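Local atomic coordinates of multicopper oxidase type 1 (Nitrosomonas europaea, PDB entry 3G5W), a protein that binds copper in a mononuclear site and in a cluster shared between subunits, and probably works as a two-domain, laccase-like multicopper oxidase. Residues Gly98-His103 against Gly233-Val238. Sequence-based numbering, arbitrary orientation.
Sequences GTMWYH and GERYDV. With C2O (Cu-O-Cu linkage), chain K.
Arg235 reaches across to Thr99 and bonds its backbone oxygen: NE gives a nearly straight hydrogen bond to Thr99 O (3.0 Å, 163° at the hydrogen). The arginine chain bends at both chi2 (85°) and chi3 (68°), which folds the guanidinium back so that NH1 also holds Gly233 O. Arginine suits the place because Thr99 O, Gly233 O and Met100 SD, the last weakly bonded by NH2, lie at the guanidinium edge, where its N-H groups point; NH2 also pairs with Asp226 of a second subunit. An alanine here would probably leave Thr99 O, Gly233 O and that aspartate without this partner and open a gap beside Trp101. The broad indole fills the space between arginine and metal: Trp101 CD1 meets Arg235 CD at 3.6 Å, His103 CD2 covers one face, and Trp101 CZ2, on the six-membered ring, lies 3.6 Å from copper CU3, which His103 binds. Thr99 OG1, anti to the carbonyl carbon, donates to Asp237 OD2 on its syn side (2.8 Å), while CG2 lies against Arg235 CG; Arg189, salt-bridged to Asp237, is likely to offset its charge. Side chains, not ladder bonds, thus pack strand 98-103, between 59-61 and 118-124 in one cupredoxin-like domain, against strand 235-241, between 187-194 and 209-214 in the other.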
loop_
_atom_site.group_PDB
_atom_site.type_symbol
_atom_site.label_atom_id
_atom_site.label_comp_id
_atom_site.label_asym_id
_atom_site.label_seq_id
_atom_site.Cartn_x
_atom_site.Cartn_y
_atom_site.Cartn_z
ATOM N N GLY A 98 19.898 -1.431 12.996
ATOM C CA GLY A 98 18.489 -1.087 12.842
ATOM C C GLY A 98 17.516 -2.167 13.262
ATOM O O GLY A 98 17.915 -3.187 13.823
ATOM N N THR A 99 16.233 -1.907 13.013
ATOM C CA THR A 99 15.155 -2.843 13.286
ATOM C C THR A 99 15.122 -3.866 12.164
ATOM O O THR A 99 14.669 -3.581 11.040
ATOM C CB THR A 99 13.786 -2.143 13.356
ATOM O OG1 THR A 99 13.813 -1.133 14.374
ATOM C CG2 THR A 99 12.680 -3.156 13.668
ATOM N N MET A 100 15.629 -5.050 12.469
ATOM C CA MET A 100 15.592 -6.151 11.517
ATOM C C MET A 100 14.716 -7.260 12.101
ATOM O O MET A 100 14.174 -7.126 13.201
ATOM C CB MET A 100 17.007 -6.647 11.199
ATOM C CG MET A 100 18.050 -5.537 10.968
ATOM S SD MET A 100 17.617 -4.334 9.686
ATOM C CE MET A 100 19.157 -3.428 9.553
ATOM N N TRP A 101 14.562 -8.351 11.365
ATOM C CA TRP A 101 13.803 -9.481 11.873
ATOM C C TRP A 101 14.252 -10.774 11.228
ATOM O O TRP A 101 15.061 -10.765 10.293
ATOM C CB TRP A 101 12.284 -9.253 11.740
ATOM C CG TRP A 101 11.738 -9.157 10.338
ATOM C CD1 TRP A 101 12.159 -8.325 9.345
ATOM C CD2 TRP A 101 10.625 -9.891 9.798
ATOM N NE1 TRP A 101 11.391 -8.501 8.220
ATOM C CE2 TRP A 101 10.445 -9.456 8.466
ATOM C CE3 TRP A 101 9.764 -10.867 10.312
ATOM C CZ2 TRP A 101 9.443 -9.975 7.632
ATOM C CZ3 TRP A 101 8.764 -11.384 9.486
ATOM C CH2 TRP A 101 8.613 -10.932 8.158
ATOM N N TYR A 102 13.759 -11.884 11.761
ATOM C CA TYR A 102 14.089 -13.176 11.215
ATOM C C TYR A 102 12.854 -14.034 11.107
ATOM O O TYR A 102 11.917 -13.905 11.892
ATOM C CB TYR A 102 15.203 -13.867 12.003
ATOM C CG TYR A 102 14.915 -14.219 13.449
ATOM C CD1 TYR A 102 15.094 -13.283 14.465
ATOM C CD2 TYR A 102 14.536 -15.519 13.807
ATOM C CE1 TYR A 102 14.864 -13.612 15.795
ATOM C CE2 TYR A 102 14.298 -15.862 15.135
ATOM C CZ TYR A 102 14.470 -14.903 16.126
ATOM O OH TYR A 102 14.261 -15.245 17.449
ATOM N N HIS A 103 12.853 -14.884 10.096
ATOM C CA HIS A 103 11.716 -15.739 9.829
ATOM C C HIS A 103 12.130 -16.930 8.987
ATOM O O HIS A 103 13.190 -16.927 8.351
ATOM C CB HIS A 103 10.575 -14.952 9.148
ATOM C CG HIS A 103 10.956 -14.291 7.856
ATOM N ND1 HIS A 103 10.962 -14.958 6.649
ATOM C CD2 HIS A 103 11.281 -13.007 7.572
ATOM C CE1 HIS A 103 11.301 -14.122 5.683
ATOM N NE2 HIS A 103 11.502 -12.933 6.218
ATOM N N GLY A 233 7.177 -7.177 4.987
ATOM C CA GLY A 233 8.637 -7.129 4.899
ATOM C C GLY A 233 9.265 -5.813 5.336
ATOM O O GLY A 233 10.425 -5.787 5.745
ATOM N N GLU A 234 8.506 -4.722 5.241
ATOM C CA GLU A 234 8.996 -3.396 5.649
ATOM C C GLU A 234 9.087 -3.270 7.162
ATOM O O GLU A 234 8.355 -3.935 7.894
ATOM C CB GLU A 234 8.081 -2.287 5.129
ATOM C CG GLU A 234 7.985 -2.187 3.623
ATOM C CD GLU A 234 7.299 -0.906 3.193
ATOM O OE1 GLU A 234 6.052 -0.820 3.318
ATOM O OE2 GLU A 234 8.016 0.022 2.750
ATOM N N ARG A 235 9.998 -2.411 7.621
ATOM C CA ARG A 235 9.997 -1.971 9.003
ATOM C C ARG A 235 10.033 -0.459 9.019
ATOM O O ARG A 235 10.733 0.156 8.211
ATOM C CB ARG A 235 11.202 -2.511 9.779
ATOM C CG ARG A 235 11.163 -4.014 10.074
ATOM C CD ARG A 235 11.708 -4.823 8.912
ATOM N NE ARG A 235 13.139 -4.608 8.731
ATOM C CZ ARG A 235 13.761 -4.608 7.559
ATOM N NH1 ARG A 235 13.078 -4.801 6.433
ATOM N NH2 ARG A 235 15.072 -4.394 7.513
ATOM N N TYR A 236 9.271 0.124 9.941
ATOM C CA TYR A 236 9.325 1.550 10.208
ATOM C C TYR A 236 9.519 1.792 11.696
ATOM O O TYR A 236 8.810 1.207 12.515
ATOM C CB TYR A 236 8.043 2.234 9.729
ATOM C CG TYR A 236 7.970 2.359 8.224
ATOM C CD1 TYR A 236 8.625 3.396 7.563
ATOM C CD2 TYR A 236 7.259 1.436 7.458
ATOM C CE1 TYR A 236 8.572 3.520 6.177
ATOM C CE2 TYR A 236 7.197 1.550 6.064
ATOM C CZ TYR A 236 7.853 2.597 5.434
ATOM O OH TYR A 236 7.808 2.724 4.059
ATOM N N ASP A 237 10.490 2.640 12.040
ATOM C CA ASP A 237 10.628 3.126 13.412
ATOM C C ASP A 237 9.940 4.475 13.527
ATOM O O ASP A 237 10.293 5.433 12.828
ATOM C CB ASP A 237 12.100 3.244 13.836
ATOM C CG ASP A 237 12.818 1.895 13.872
ATOM O OD1 ASP A 237 13.719 1.726 14.716
ATOM O OD2 ASP A 237 12.505 1.005 13.050
ATOM N N VAL A 238 8.958 4.537 14.414
ATOM C CA VAL A 238 8.182 5.749 14.626
ATOM C C VAL A 238 8.513 6.295 16.004
ATOM O O VAL A 238 8.364 5.590 17.009
ATOM C CB VAL A 238 6.665 5.481 14.509
ATOM C CG1 VAL A 238 5.872 6.777 14.675
ATOM C CG2 VAL A 238 6.338 4.833 13.163
HETATM CU CU2 C2O K . 13.340 -13.499 0.959
HETATM CU CU3 C2O K . 11.690 -11.205 5.121
HETATM O O1 C2O K . 12.512 -12.762 2.596
HETATM O O HOH W 1 15.888 0.980 12.767
#